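Local coordinates for yeast Cdc13 OB4 (PDB 3RMH), which forms, through this C-terminal OB-fold domain, a dimer of the yeast telomere protein Cdc13, which as a whole probably binds DNA, at residues H14-S17 with Q18-L22; V70-G74 with K75-Q79; D90-T93 with P94-N97. The protein carries 2 engineered substitutions. All coordinates share one frame; numbering follows the deposited sequence.

Contact 1: H14-S17 with Q18-L22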
# COMPACT_ATOMS: atom_id res chain seq x y z
N HIS B 14 -15.24 9.15 7.34
CA HIS B 14 -13.88 9.43 6.90
C HIS B 14 -12.77 8.81 7.74
O HIS B 14 -11.59 9.04 7.48
CB HIS B 14 -13.66 10.94 6.80
CG HIS B 14 -13.98 11.68 8.06
ND1 HIS B 14 -15.25 12.11 8.37
CD2 HIS B 14 -13.19 12.08 9.08
CE1 HIS B 14 -15.24 12.73 9.54
NE2 HIS B 14 -13.99 12.73 9.99
N ASN B 15 -13.12 8.03 8.76
CA ASN B 15 -12.07 7.38 9.51
C ASN B 15 -11.36 6.40 8.58
O ASN B 15 -11.90 5.36 8.24
CB ASN B 15 -12.63 6.67 10.74
CG ASN B 15 -11.54 6.10 11.64
OD1 ASN B 15 -10.53 5.59 11.16
ND2 ASN B 15 -11.74 6.20 12.95
N ILE B 16 -10.15 6.77 8.17
CA ILE B 16 -9.39 5.99 7.20
C ILE B 16 -9.08 4.59 7.72
O ILE B 16 -9.17 3.61 6.98
CB ILE B 16 -8.10 6.72 6.79
CG1 ILE B 16 -8.41 7.70 5.66
CG2 ILE B 16 -7.00 5.74 6.39
CD1 ILE B 16 -7.23 8.59 5.29
N SER B 17 -8.74 4.50 9.01
CA SER B 17 -8.52 3.21 9.65
C SER B 17 -9.74 2.30 9.48
O SER B 17 -9.61 1.10 9.24
CB SER B 17 -8.22 3.39 11.13
OG SER B 17 -8.27 2.14 11.81
N GLN B 18 -10.93 2.88 9.61
CA GLN B 18 -12.17 2.13 9.44
C GLN B 18 -12.38 1.73 7.98
O GLN B 18 -12.88 0.64 7.70
CB GLN B 18 -13.37 2.92 9.95
CG GLN B 18 -13.29 3.27 11.43
CD GLN B 18 -14.58 3.88 11.97
OE1 GLN B 18 -15.48 4.24 11.21
NE2 GLN B 18 -14.67 3.99 13.29
N LEU B 19 -12.00 2.60 7.06
CA LEU B 19 -12.17 2.33 5.64
C LEU B 19 -11.26 1.19 5.20
O LEU B 19 -11.65 0.36 4.37
CB LEU B 19 -11.86 3.57 4.81
CG LEU B 19 -12.80 4.77 4.98
CD1 LEU B 19 -12.37 5.91 4.08
CD2 LEU B 19 -14.23 4.36 4.67
N ASN B 20 -10.05 1.14 5.76
CA ASN B 20 -9.10 0.09 5.40
C ASN B 20 -9.51 -1.28 5.88
O ASN B 20 -8.95 -2.29 5.44
CB ASN B 20 -7.70 0.42 5.93
CG ASN B 20 -6.95 1.36 5.02
OD1 ASN B 20 -7.07 1.29 3.79
ND2 ASN B 20 -6.17 2.27 5.62
N HIS B 21 -10.46 -1.33 6.80
CA HIS B 21 -10.93 -2.62 7.32
C HIS B 21 -12.14 -3.18 6.57
O HIS B 21 -12.47 -4.35 6.73
CB HIS B 21 -11.21 -2.54 8.82
CG HIS B 21 -9.98 -2.70 9.66
ND1 HIS B 21 -9.60 -3.90 10.19
CD2 HIS B 21 -9.03 -1.80 10.01
CE1 HIS B 21 -8.46 -3.74 10.87
NE2 HIS B 21 -8.10 -2.48 10.77
N LEU B 22 -12.79 -2.34 5.77
CA LEU B 22 -14.01 -2.77 5.07
C LEU B 22 -13.71 -3.96 4.16
O LEU B 22 -12.98 -3.83 3.18
CB LEU B 22 -14.61 -1.62 4.27
CG LEU B 22 -15.28 -0.49 5.06
CD1 LEU B 22 -15.62 0.66 4.13
CD2 LEU B 22 -16.53 -0.97 5.79
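N15 and Q18 meet because the first holds CG opposite its backbone N (chi1 -174°), beside its carbonyl carbon, while the second has CG anti to its carbonyl carbon and runs extended from there, so that the two chains cross. Their amide planes lie only 4° apart and stack; the side chains come closest at CG of N15 and CG of Q18, 3.3 Å, so the Q18 methylene carries much of the touch. The amide nitrogens N15 ND2 and Q18 NE2 stay 3.7 Å apart.

N15 is the N-cap of the helix, and this torsion lets its OD1 accept from Q18 N at 3.1 Å, with the donor lying 56° out of the carbonyl plane rather than on a lone pair. One residue therefore serves two helix N-H groups, since N15 O also takes L19 N at 3.0 Å. N20 N then closes the next bond on I16 O at 2.9 Å, and a type I turn from L19 to L22 follows. The edge of the H21 ring presents CD2 in plane to S17 O, 3.1 Å away.

Two polar chains find partners beyond the stretch: N20 ND2 with V65 O and I67 O, H21 NE2 with H21 NE2 of the second subunit. The helix lies in the beta-alpha-beta connection between strands 9-11 and 28-42. I16 packs on V34 and L19 on Y30, both of strand 28-42; I16 also touches L68 of strand 68-73, and L19 touches W117 of strand 115-119.

Contact 2: V70-G74 with K75-Q79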
# COMPACT_ATOMS: atom_id res chain seq x y z
N VAL B 70 -4.80 5.58 -2.60
CA VAL B 70 -5.78 5.92 -3.62
C VAL B 70 -5.15 5.74 -4.99
O VAL B 70 -4.13 6.34 -5.29
CB VAL B 70 -6.21 7.39 -3.48
CG1 VAL B 70 -7.16 7.79 -4.60
CG2 VAL B 70 -6.86 7.62 -2.12
N TYR B 71 -5.78 4.93 -5.84
CA TYR B 71 -5.21 4.56 -7.13
C TYR B 71 -5.96 5.18 -8.27
O TYR B 71 -7.18 5.14 -8.32
CB TYR B 71 -5.33 3.04 -7.33
CG TYR B 71 -4.47 2.20 -6.42
CD1 TYR B 71 -3.32 1.60 -6.89
CD2 TYR B 71 -4.84 1.97 -5.11
CE1 TYR B 71 -2.53 0.81 -6.06
CE2 TYR B 71 -4.06 1.17 -4.27
CZ TYR B 71 -2.92 0.60 -4.75
OH TYR B 71 -2.15 -0.18 -3.92
N ILE B 72 -5.21 5.73 -9.22
CA ILE B 72 -5.77 6.17 -10.49
C ILE B 72 -5.11 5.26 -11.51
O ILE B 72 -3.92 5.39 -11.79
CB ILE B 72 -5.40 7.61 -10.78
CG1 ILE B 72 -5.99 8.52 -9.70
CG2 ILE B 72 -5.91 8.03 -12.15
CD1 ILE B 72 -5.57 9.99 -9.82
N THR B 73 -5.87 4.32 -12.07
CA THR B 73 -5.25 3.20 -12.77
C THR B 73 -5.75 3.05 -14.20
O THR B 73 -6.96 3.08 -14.45
CB THR B 73 -5.51 1.91 -12.00
OG1 THR B 73 -5.13 2.10 -10.64
CG2 THR B 73 -4.73 0.76 -12.61
N GLY B 74 -4.82 2.88 -15.14
CA GLY B 74 -5.14 2.70 -16.55
C GLY B 74 -4.91 3.95 -17.37
O GLY B 74 -5.03 5.06 -16.86
N LYS B 75 -4.58 3.78 -18.65
CA LYS B 75 -4.30 4.92 -19.53
C LYS B 75 -5.43 5.94 -19.51
O LYS B 75 -5.20 7.15 -19.47
CB LYS B 75 -4.06 4.45 -20.97
CG LYS B 75 -5.32 4.00 -21.70
CD LYS B 75 -5.15 4.01 -23.22
CE LYS B 75 -4.09 3.01 -23.67
NZ LYS B 75 -3.47 3.39 -24.96
N GLU B 76 -6.67 5.44 -19.55
CA GLU B 76 -7.84 6.30 -19.65
C GLU B 76 -8.06 7.15 -18.40
O GLU B 76 -8.31 8.35 -18.49
CB GLU B 76 -9.09 5.47 -19.95
CG GLU B 76 -10.15 6.23 -20.72
CD GLU B 76 -9.79 6.45 -22.18
OE1 GLU B 76 -8.69 6.03 -22.60
OE2 GLU B 76 -10.62 7.03 -22.92
N GLU B 77 -7.98 6.52 -17.23
CA GLU B 77 -8.12 7.22 -15.96
C GLU B 77 -7.00 8.24 -15.73
O GLU B 77 -7.24 9.35 -15.25
CB GLU B 77 -8.15 6.23 -14.80
CG GLU B 77 -9.42 5.42 -14.69
CD GLU B 77 -9.35 4.42 -13.54
OE1 GLU B 77 -8.59 4.68 -12.58
OE2 GLU B 77 -10.04 3.37 -13.61
N VAL B 78 -5.78 7.85 -16.07
CA VAL B 78 -4.64 8.74 -15.97
C VAL B 78 -4.80 9.97 -16.86
O VAL B 78 -4.57 11.11 -16.44
CB VAL B 78 -3.32 8.01 -16.27
CG1 VAL B 78 -2.15 8.99 -16.28
CG2 VAL B 78 -3.08 6.92 -15.24
N GLN B 79 -5.22 9.74 -18.10
CA GLN B 79 -5.43 10.86 -19.02
C GLN B 79 -6.58 11.75 -18.56
O GLN B 79 -6.51 12.97 -18.67
CB GLN B 79 -5.64 10.37 -20.45
CG GLN B 79 -4.37 9.83 -21.09
CD GLN B 79 -3.23 10.84 -21.04
OE1 GLN B 79 -3.35 11.96 -21.55
NE2 GLN B 79 -2.11 10.45 -20.42
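The E77 carboxylate, the flat group of this junction, receives T73 N at OE1 from above its plane, 45° out of it, in a hydrogen bond of 2.8 Å. At the other oxygen, OE2, R107 supplies a long, weak ion pair. E77 points back toward the strand because its first torsion sets CG anti to the carbonyl carbon, beside the backbone N (chi1 -73°); the chain, extended beyond CG, then gives the reach that carries the acid from the first turn of helix 75-82 to the end of strand 68-73. The group thus satisfies a strand N-H just ahead of the helix, and a negative charge at this end would be expected to suit the helix dipole.

G74 holds the N-cap position. Its positive phi suits a residue without a side chain, and the chain can swing here from strand into helix, the two short axes standing at 110° to each other. G74 O is already taken up by the helix, accepting V78 N at 3.0 Å. V78 CG2 also makes a tight approach to G74 O, 3.1 Å away.

I72 CG2 lies against the E77 backbone, 3.6 Å from E77 O, and more loosely meets V78 CG2 at 4.3 Å. T73 turns its hydroxyl to E46, across on strand 46-52.

The E77 bond recalls a capping box, in which an acid three residues into the helix reaches back, but here it meets the N-H before the N-cap. Strand, glycine turn and helix together form the passage out of the third barrel strand, the place where OB folds commonly carry a helix between strands three and four.

Contact 3: D90-T93 with P94-N97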
# COMPACT_ATOMS: atom_id res chain seq x y z
N ASP B 90 6.52 16.66 -10.68
CA ASP B 90 6.47 18.06 -10.31
C ASP B 90 5.04 18.57 -10.13
O ASP B 90 4.80 19.48 -9.34
CB ASP B 90 7.22 18.92 -11.32
CG ASP B 90 8.67 18.49 -11.50
OD1 ASP B 90 9.26 17.96 -10.52
OD2 ASP B 90 9.21 18.66 -12.60
N ILE B 91 4.09 18.01 -10.87
CA ILE B 91 2.72 18.51 -10.74
C ILE B 91 2.13 18.22 -9.37
O ILE B 91 1.19 18.88 -8.94
CB ILE B 91 1.77 17.97 -11.84
CG1 ILE B 91 1.47 16.48 -11.63
CG2 ILE B 91 2.30 18.30 -13.24
CD1 ILE B 91 0.46 15.93 -12.62
N PHE B 92 2.69 17.23 -8.67
CA PHE B 92 2.18 16.90 -7.34
C PHE B 92 2.79 17.72 -6.19
O PHE B 92 2.22 17.81 -5.10
CB PHE B 92 2.33 15.40 -7.08
CG PHE B 92 1.56 14.56 -8.07
CD1 PHE B 92 0.19 14.38 -7.94
CD2 PHE B 92 2.20 13.98 -9.15
CE1 PHE B 92 -0.52 13.63 -8.84
CE2 PHE B 92 1.49 13.22 -10.06
CZ PHE B 92 0.14 13.05 -9.91
N THR B 93 3.93 18.35 -6.44
CA THR B 93 4.64 19.08 -5.38
C THR B 93 3.79 20.06 -4.56
O THR B 93 3.89 20.07 -3.33
CB THR B 93 5.86 19.80 -5.95
OG1 THR B 93 6.77 18.82 -6.46
CG2 THR B 93 6.55 20.63 -4.86
N PRO B 94 2.95 20.88 -5.22
CA PRO B 94 2.15 21.83 -4.45
C PRO B 94 1.09 21.17 -3.57
O PRO B 94 0.54 21.82 -2.68
CB PRO B 94 1.47 22.69 -5.53
CG PRO B 94 2.33 22.51 -6.75
CD PRO B 94 2.78 21.07 -6.67
N LEU B 95 0.81 19.89 -3.79
CA LEU B 95 -0.25 19.22 -3.04
C LEU B 95 0.24 18.52 -1.75
O LEU B 95 -0.57 18.15 -0.89
CB LEU B 95 -0.97 18.22 -3.95
CG LEU B 95 -1.37 18.79 -5.32
CD1 LEU B 95 -1.99 17.70 -6.23
CD2 LEU B 95 -2.30 19.99 -5.18
N LEU B 96 1.55 18.36 -1.60
CA LEU B 96 2.09 17.53 -0.52
C LEU B 96 1.91 18.19 0.84
O LEU B 96 2.10 19.40 0.98
CB LEU B 96 3.58 17.24 -0.75
CG LEU B 96 3.97 16.45 -2.00
CD1 LEU B 96 5.49 16.41 -2.13
CD2 LEU B 96 3.38 15.04 -1.99
N ASN B 97 1.55 17.38 1.83
CA ASN B 97 1.41 17.85 3.20
C ASN B 97 0.42 18.99 3.37
O ASN B 97 0.55 19.82 4.27
CB ASN B 97 2.79 18.23 3.76
CG ASN B 97 3.78 17.09 3.66
OD1 ASN B 97 3.44 15.93 3.92
ND2 ASN B 97 5.00 17.40 3.24
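F92 and L95 touch on the buried side of this turn through CD1 of the ring and CD1 of the leucine, 4.3 Å apart. L95 approaches the ring obliquely, while one face of F92 is taken by I91 CG1, 3.5 Å above the plane and offset toward the rim. In the backbone, L95 N donates to F92 O at 2.8 Å, a bond that ties the two residues carrying the apolar contact.

The T93-P94 step is tight: T93 CB lies 3.4 Å from P94 CD. P94 has no N-H to give; its CD lies 3.5 Å from I91 O. L96 sets its CG 3.8 Å from F92 O, against the backbone and not the ring; its N makes a weak bond to T93 O at 3.4 Å.

This single 3-10 turn lies in the loop between helix 75-82 and strand 99-108, wedged between a strand and a helix. F92 packs on V39 and I41 of strand 28-42 and L95 on I36, while L95 also touches I124 and L127 of helix 124-134, and P94 touches R131 there.

How the contacts relate
All three contacts are local and partly buried, each joining buried residues (I16, L19 and N20; I72 and V78; I91, F92 and L95) to exposed ones. Contact 1 lies across the chain's centre from contacts 2 and 3, its centre about 22 and 24 Å from theirs. Strand 28-42 backs contacts 1 and 3, and strand 115-119 contacts 1 and 2. Strand 68-73, part of contact 2, also receives I16 and N20 of contact 1 through L68. Chemistry follows place: an amide cap beside the dimer interface in contact 1, a carboxylate-to-backbone bond at a strand-helix corner in contact 2, and mainly hydrocarbon packing in contact 3, which the second subunit does not touch.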